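Local coordinates for protein cyclic nucleotide-gated potassium channel mll3241 (Mesorhizobium loti, PDB 4MUV) that conducts potassium across the cell membrane as a homotetrameric channel opened by cyclic AMP, its cytoplasmic nucleotide-binding domain being the part described here, at residues 64-69 / 74-79; 116-119 / 124-127. The protein carries 3 engineered substitutions. One frame throughout, in Å; residues are numbered along the deposited sequence. Where two conformers were deposited one is given.

The two contacts belong to one cyclic nucleotide-binding domain and follow each other along the chain: interaction 1 (64-69 / 74-79) is complete before interaction 2 (116-119 / 124-127) begins. Their centres lie about 23 Å apart, on opposite sides of the chain's centre, and their nearest atoms are about 12 Å apart. Interaction 1 is a beta hairpin at the margin of one antiparallel sheet and touches the cyclic GMP directly; interaction 2 joins helix 111-120 to helix 122-139. The second helix ties them together, because it carries Arg135 and Asp139 of the nucleotide pocket, and Leu77 of the hairpin lies close to Arg135.

Interaction 1 (64-69 / 74-79). Engineered in segment 74-79: Ser75 (natural residue Val). With PCG (cyclic guanosine monophosphate), chain C.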
ATOM      1  N   GLU A  64      -0.449  -2.409 -11.004  1.00 12.36           N
ATOM      2  CA  GLU A  64      -0.975  -3.124 -12.180  1.00 12.65           C
ATOM      3  C   GLU A  64      -2.022  -4.104 -11.671  1.00 10.87           C
ATOM      4  O   GLU A  64      -1.819  -4.727 -10.629  1.00 11.51           O
ATOM      5  CB  GLU A  64       0.114  -3.935 -12.918  1.00 13.40           C
ATOM      6  CG  GLU A  64       1.367  -3.163 -13.358  1.00 15.81           C
ATOM      7  CD  GLU A  64       2.428  -4.051 -13.993  1.00 16.97           C
ATOM      8  OE1 GLU A  64       2.646  -5.198 -13.532  1.00 17.10           O
ATOM      9  OE2 GLU A  64       3.074  -3.593 -14.942  1.00 17.44           O
ATOM     10  N   GLY A  65      -3.142  -4.251 -12.371  1.00 12.06           N
ATOM     11  CA  GLY A  65      -4.173  -5.163 -11.914  1.00 11.12           C
ATOM     12  C   GLY A  65      -4.997  -4.584 -10.786  1.00 11.15           C
ATOM     13  O   GLY A  65      -4.968  -3.401 -10.535  1.00 12.62           O
ATOM     14  N   SER A  66      -5.755  -5.434 -10.111  1.00 11.83           N
ATOM     15  CA  SER A  66      -6.645  -4.977  -9.059  1.00 11.72           C
ATOM     16  C   SER A  66      -6.752  -5.946  -7.888  1.00 10.41           C
ATOM     17  O   SER A  66      -6.489  -7.152  -8.013  1.00 11.50           O
ATOM     18  CB  SER A  66      -8.032  -4.697  -9.624  1.00 13.27           C
ATOM     19  OG  SER A  66      -8.609  -5.875 -10.137  1.00 15.33           O
ATOM     20  N   VAL A  67      -7.141  -5.384  -6.743  1.00  9.96           N
ATOM     21  CA  VAL A  67      -7.464  -6.144  -5.546  1.00  9.55           C
ATOM     22  C   VAL A  67      -8.925  -5.984  -5.171  1.00  9.16           C
ATOM     23  O   VAL A  67      -9.568  -5.015  -5.561  1.00 10.92           O
ATOM     24  CB  VAL A  67      -6.568  -5.760  -4.351  1.00  9.66           C
ATOM     25  CG1 VAL A  67      -5.114  -5.986  -4.690  1.00 10.99           C
ATOM     26  CG2 VAL A  67      -6.821  -4.348  -3.903  1.00  9.72           C
ATOM     27  N   SER A  68      -9.399  -6.935  -4.379  1.00  9.97           N
ATOM     28  CA  SER A  68     -10.744  -6.981  -3.839  1.00  9.47           C
ATOM     29  C   SER A  68     -10.679  -6.780  -2.329  1.00  8.65           C
ATOM     30  O   SER A  68      -9.906  -7.441  -1.655  1.00 10.28           O
ATOM     31  CB  SER A  68     -11.294  -8.379  -4.138  1.00 14.07           C
ATOM     32  OG  SER A  68     -12.443  -8.665  -3.416  1.00 20.61           O
ATOM     33  N   VAL A  69     -11.491  -5.867  -1.814  1.00 10.16           N
ATOM     34  CA  VAL A  69     -11.566  -5.575  -0.381  1.00  9.96           C
ATOM     35  C   VAL A  69     -12.886  -6.108   0.152  1.00 10.30           C
ATOM     36  O   VAL A  69     -13.957  -5.685  -0.290  1.00 12.16           O
ATOM     37  CB  VAL A  69     -11.460  -4.056  -0.103  1.00 10.38           C
ATOM     38  CG1 VAL A  69     -11.516  -3.795   1.407  1.00 10.29           C
ATOM     39  CG2 VAL A  69     -10.204  -3.470  -0.747  1.00 12.25           C
ATOM     40  N   PRO A  74     -18.165  -3.854  -0.313  1.00 17.01           N
ATOM     41  CA  PRO A  74     -16.996  -4.420  -0.997  1.00 17.42           C
ATOM     42  C   PRO A  74     -16.568  -3.521  -2.149  1.00 16.34           C
ATOM     43  O   PRO A  74     -17.394  -2.905  -2.828  1.00 18.78           O
ATOM     44  CB  PRO A  74     -17.514  -5.765  -1.521  1.00 21.42           C
ATOM     45  CG  PRO A  74     -18.658  -6.108  -0.639  1.00 21.63           C
ATOM     46  CD  PRO A  74     -19.276  -4.818  -0.226  1.00 20.77           C
ATOM     47  N   SER A  75     -15.265  -3.433  -2.358  1.00 13.77           N
ATOM     48  CA  SER A  75     -14.753  -2.591  -3.428  1.00 14.78           C
ATOM     49  C   SER A  75     -13.543  -3.222  -4.094  1.00 11.96           C
ATOM     50  O   SER A  75     -12.948  -4.175  -3.590  1.00 13.08           O
ATOM     51  CB  SER A  75     -14.402  -1.206  -2.889  1.00 19.03           C
ATOM     52  OG  SER A  75     -13.408  -1.286  -1.898  1.00 19.79           O
ATOM     53  N   GLU A  76     -13.243  -2.713  -5.274  1.00 13.70           N
ATOM     54  CA  GLU A  76     -12.071  -3.116  -6.026  0.58 14.54           C
ATOM     55  C   GLU A  76     -11.133  -1.908  -6.110  1.00 14.28           C
ATOM     56  O   GLU A  76     -11.582  -0.779  -6.353  1.00 18.44           O
ATOM     57  CB  GLU A  76     -12.486  -3.614  -7.422  0.58 17.95           C
ATOM     58  CG  GLU A  76     -11.407  -4.413  -8.184  0.58 21.17           C
ATOM     59  CD  GLU A  76     -11.871  -4.948  -9.537  0.58 23.67           C
ATOM     60  OE1 GLU A  76     -12.682  -4.267 -10.207  0.58 27.47           O
ATOM     61  OE2 GLU A  76     -11.403  -6.040  -9.938  0.58 21.36           O
ATOM     62  N   LEU A  77      -9.851  -2.146  -5.899  1.00 11.71           N
ATOM     63  CA  LEU A  77      -8.839  -1.100  -6.000  1.00 11.98           C
ATOM     64  C   LEU A  77      -7.893  -1.432  -7.144  1.00 11.12           C
ATOM     65  O   LEU A  77      -7.302  -2.504  -7.179  1.00 12.85           O
ATOM     66  CB  LEU A  77      -8.053  -0.958  -4.711  1.00 11.64           C
ATOM     67  CG  LEU A  77      -8.863  -0.698  -3.434  1.00 14.22           C
ATOM     68  CD1 LEU A  77      -7.958  -0.677  -2.227  1.00 13.76           C
ATOM     69  CD2 LEU A  77      -9.612   0.602  -3.539  1.00 17.94           C
ATOM     70  N   GLY A  78      -7.754  -0.490  -8.062  1.00 11.26           N
ATOM     71  CA  GLY A  78      -6.893  -0.622  -9.230  1.00 11.84           C
ATOM     72  C   GLY A  78      -5.657   0.263  -9.158  1.00 10.99           C
ATOM     73  O   GLY A  78      -5.344   0.820  -8.110  1.00 10.37           O
ATOM     74  N   PRO A  79      -4.935   0.385 -10.286  1.00 11.76           N
ATOM     75  CA  PRO A  79      -3.684   1.154 -10.279  1.00 11.72           C
ATOM     76  C   PRO A  79      -3.872   2.552  -9.728  1.00 11.06           C
ATOM     77  O   PRO A  79      -4.851   3.228 -10.079  1.00 12.96           O
ATOM     78  CB  PRO A  79      -3.275   1.157 -11.754  1.00 15.05           C
ATOM     79  CG  PRO A  79      -3.824  -0.139 -12.266  1.00 14.86           C
ATOM     80  CD  PRO A  79      -5.165  -0.267 -11.589  1.00 14.39           C
TER
HETATM   81  PA  PCG C 401      -5.924  -2.271   6.931  1.00  7.07           P
HETATM   82  O1A PCG C 401      -4.494  -2.126   7.410  1.00  8.00           O
HETATM   83  O2A PCG C 401      -6.979  -2.268   7.978  1.00  8.23           O
HETATM   84  O5' PCG C 401      -6.032  -3.581   6.118  1.00  7.12           O
HETATM   85  C5' PCG C 401      -7.089  -3.779   5.291  1.00  8.86           C
HETATM   86  C4' PCG C 401      -7.176  -2.578   4.333  1.00  7.32           C
HETATM   87  O4' PCG C 401      -8.229  -2.571   3.298  1.00  8.14           O
HETATM   88  C3' PCG C 401      -7.355  -1.420   5.056  1.00  7.02           C
HETATM   89  O3' PCG C 401      -6.201  -1.099   5.895  1.00  7.25           O
HETATM   90  C2' PCG C 401      -7.647  -0.370   3.908  1.00  7.42           C
HETATM   91  O2' PCG C 401      -6.412   0.206   3.479  1.00  8.00           O
HETATM   92  C1' PCG C 401      -8.253  -1.118   2.884  1.00  6.67           C
HETATM   93  N9  PCG C 401      -9.602  -0.778   2.544  1.00  7.65           N
HETATM   94  C8  PCG C 401     -10.060  -0.290   1.344  1.00  8.03           C
HETATM   95  N7  PCG C 401     -11.355   0.024   1.403  1.00  8.12           N
HETATM   96  C5  PCG C 401     -11.741  -0.279   2.686  1.00  7.64           C
HETATM   97  C6  PCG C 401     -13.008  -0.156   3.352  1.00  8.99           C
HETATM   98  O6  PCG C 401     -14.069   0.272   2.837  1.00  9.19           O
HETATM   99  N1  PCG C 401     -13.001  -0.567   4.664  1.00  7.74           N
HETATM  100  C2  PCG C 401     -11.872  -1.014   5.333  1.00  9.44           C
HETATM  101  N2  PCG C 401     -11.979  -1.371   6.626  1.00 10.62           N
HETATM  102  N3  PCG C 401     -10.646  -1.146   4.733  1.00  8.23           N
HETATM  103  C4  PCG C 401     -10.650  -0.746   3.380  1.00  7.87           C
HETATM  104  O   HOH W   1     -14.210  -6.775  -4.056  0.50 22.14           O
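Val67 and Leu77 bond in both directions as a hydrogen-bonded pair of an antiparallel beta hairpin, Val67 N to Leu77 O at 2.9 Å and Leu77 N to Val67 O at 2.9 Å. The N-to-C directions of the short strands 67-69 and 75-77 differ by 147°, so they run antiparallel with a marked twist. The next hydrogen-bonded pair is less even: Val69 N meets Ser75 O at 2.9 Å in a nearly straight bond, whereas the return bond from Ser75 N to Val69 O is weak at 3.3 Å. Between them, Ser68 and Glu76 form a non-hydrogen-bonded pair, and a water donates to Ser75 O while also bonding the hydroxyl of Ser68.

On the face carrying Glu76, that side chain leaves with CG opposite the backbone N (chi1 -165°) and extends alongside the neighbouring strand to Ser66. In one of the two conformers of Glu76, Ser66 OG donates to Glu76 OE2 at 2.8 Å, reaching the oxygen from above the carboxylate plane, 55° out of it. The other face holds Val67, Val69 and Leu77, with the engineered Ser75 (Val in the natural protein) beside them, its OG against Val69 CB. Val69 divides its two methyls: CG2 packs on Leu77 CD1 at 3.9 Å, while CG1 meets the guanine ring at C4, 3.7 Å away. The hairpin thus supplies part of the base-contacting wall of the cyclic GMP pocket. Toward the ends of the segments, Pro79 CD rests on Gly65 O at 3.3 Å.

Strand 75-77 is outermost in its sheet within this chain, and strand 67-70 continues the sheet inward to strand 97-100 through backbone hydrogen bonds of Ser68 with Ser99. Val67 and Leu77 both touch Phe83 of strand 82-83, and Leu77 also approaches Arg135 on helix 122-139.

Interaction 2 (116-119 / 124-127); sequences MLCS and IAEI
Leu117 and Ile124 meet where two consecutive helices, 111-120 and 122-139, are joined by a tight turn; these are the B and C helices that follow the beta-roll of a cyclic nucleotide-binding domain. Leu117 CG lies against the gamma methyl of Ile124, CG2, at 4.0 Å, and the chain ends continue the contact, Leu117 CD1 facing Ile124 CD1 at 4.1 Å. The two side chains cross at about a right angle. Leu117 has CG opposite its own nitrogen (chi1 175°), which carries the isobutyl group across to the isoleucine.

The second pair, Cys118 and Ala125, has the CA atoms nearest each other across the two segments, with Cys118 CA 4.5 Å from Ala125 CA. The small alanine methyl suits so near an approach: Ala125 CB touches Cys118 CB at 3.9 Å and also rests against the carbonyl oxygen Cys118 O. The thiol takes the rotamer beside the backbone N (chi1 -70°), which places SG along the alanine, Cys118 SG lying 4.1 Å from Ala125 CB. This is van der Waals packing between the helices, with the buried Leu117 and Ile124 on its inner side.

Farther out, the same residues are held from several directions. Leu117 also touches Phe23 in the loop before helix 28-37 and Ile34 of that helix, Ile124 packs on Leu26, and Phe128, one turn along helix 122-139, lies against both Leu117 and Cys118. At the turn, a polar tie near the start of the second helix joins the backbone N of Ile124 to Ser121 OG by a hydrogen bond.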
ATOM      1  N   MET A 116       8.626   7.083   8.159  1.00 10.50           N
ATOM      2  CA  MET A 116       9.519   8.095   7.619  0.60 11.22           C
ATOM      3  C   MET A 116       8.795   8.960   6.601  1.00 11.85           C
ATOM      4  O   MET A 116       8.951  10.175   6.612  1.00 12.93           O
ATOM      5  CB  MET A 116      10.748   7.484   6.983  0.60 13.25           C
ATOM      6  CG  MET A 116      11.569   8.539   6.291  0.60 19.04           C
ATOM      7  SD  MET A 116      13.280   8.088   6.062  0.60 22.45           S
ATOM      8  CE  MET A 116      13.888   8.192   7.732  0.60 20.68           C
ATOM      9  N   LEU A 117       8.010   8.342   5.731  1.00 11.01           N
ATOM     10  CA  LEU A 117       7.249   9.089   4.739  1.00 11.61           C
ATOM     11  C   LEU A 117       6.299  10.082   5.405  1.00 10.02           C
ATOM     12  O   LEU A 117       6.224  11.233   5.015  1.00 12.36           O
ATOM     13  CB  LEU A 117       6.481   8.122   3.844  1.00 10.73           C
ATOM     14  CG  LEU A 117       5.510   8.700   2.804  1.00 12.20           C
ATOM     15  CD1 LEU A 117       6.206   9.679   1.842  1.00 15.63           C
ATOM     16  CD2 LEU A 117       4.823   7.558   2.020  1.00 14.95           C
ATOM     17  N   CYS A 118       5.540   9.626   6.399  1.00 10.43           N
ATOM     18  CA  CYS A 118       4.600  10.502   7.085  1.00 10.95           C
ATOM     19  C   CYS A 118       5.311  11.632   7.826  1.00 11.10           C
ATOM     20  O   CYS A 118       4.808  12.739   7.862  1.00 14.08           O
ATOM     21  CB  CYS A 118       3.731   9.703   8.048  1.00 11.53           C
ATOM     22  SG  CYS A 118       2.549   8.624   7.223  1.00 12.78           S
ATOM     23  N   SER A 119       6.463  11.347   8.438  1.00 11.15           N
ATOM     24  CA  SER A 119       7.201  12.376   9.159  1.00 12.95           C
ATOM     25  C   SER A 119       7.801  13.412   8.202  1.00 14.89           C
ATOM     26  O   SER A 119       8.011  14.548   8.594  1.00 19.14           O
ATOM     27  CB  SER A 119       8.257  11.751  10.085  1.00 14.76           C
ATOM     28  OG  SER A 119       9.357  11.170   9.426  1.00 15.86           O
ATOM     29  N   ILE A 124       1.066  14.093   2.700  1.00 16.99           N
ATOM     30  CA  ILE A 124       0.797  12.686   2.481  1.00 14.86           C
ATOM     31  C   ILE A 124       0.271  12.038   3.760  1.00 13.81           C
ATOM     32  O   ILE A 124      -0.655  11.219   3.717  1.00 13.40           O
ATOM     33  CB  ILE A 124       2.025  11.951   1.893  1.00 16.72           C
ATOM     34  CG1 ILE A 124       2.133  12.248   0.386  1.00 21.38           C
ATOM     35  CG2 ILE A 124       1.945  10.449   2.132  1.00 18.05           C
ATOM     36  CD1 ILE A 124       3.331  11.640  -0.273  1.00 23.69           C
ATOM     37  N   ALA A 125       0.836  12.416   4.906  1.00 13.52           N
ATOM     38  CA  ALA A 125       0.367  11.879   6.175  1.00 14.52           C
ATOM     39  C   ALA A 125      -1.117  12.160   6.333  1.00 14.35           C
ATOM     40  O   ALA A 125      -1.875  11.301   6.798  1.00 14.29           O
ATOM     41  CB  ALA A 125       1.118  12.491   7.309  1.00 16.16           C
ATOM     42  N   GLU A 126      -1.547  13.361   5.956  1.00 15.70           N
ATOM     43  CA  GLU A 126      -2.951  13.745   6.055  0.55 16.35           C
ATOM     44  C   GLU A 126      -3.830  12.966   5.086  1.00 14.73           C
ATOM     45  O   GLU A 126      -4.955  12.595   5.428  1.00 14.52           O
ATOM     46  CB  GLU A 126      -3.114  15.255   5.825  0.55 20.05           C
ATOM     47  CG  GLU A 126      -4.528  15.789   6.101  0.55 23.92           C
ATOM     48  CD  GLU A 126      -4.885  15.797   7.582  0.55 27.10           C
ATOM     49  OE1 GLU A 126      -4.166  15.174   8.390  0.55 28.45           O
ATOM     50  OE2 GLU A 126      -5.891  16.439   7.948  0.55 30.03           O
ATOM     51  N   ILE A 127      -3.323  12.728   3.873  1.00 13.00           N
ATOM     52  CA  ILE A 127      -4.071  11.899   2.923  1.00 13.57           C
ATOM     53  C   ILE A 127      -4.294  10.505   3.504  1.00 11.37           C
ATOM     54  O   ILE A 127      -5.403   9.970   3.418  1.00 12.08           O
ATOM     55  CB  ILE A 127      -3.389  11.820   1.556  1.00 14.96           C
ATOM     56  CG1 ILE A 127      -3.544  13.173   0.858  1.00 18.20           C
ATOM     57  CG2 ILE A 127      -3.977  10.694   0.690  1.00 15.89           C
ATOM     58  CD1 ILE A 127      -2.580  13.389  -0.284  1.00 20.83           C
TER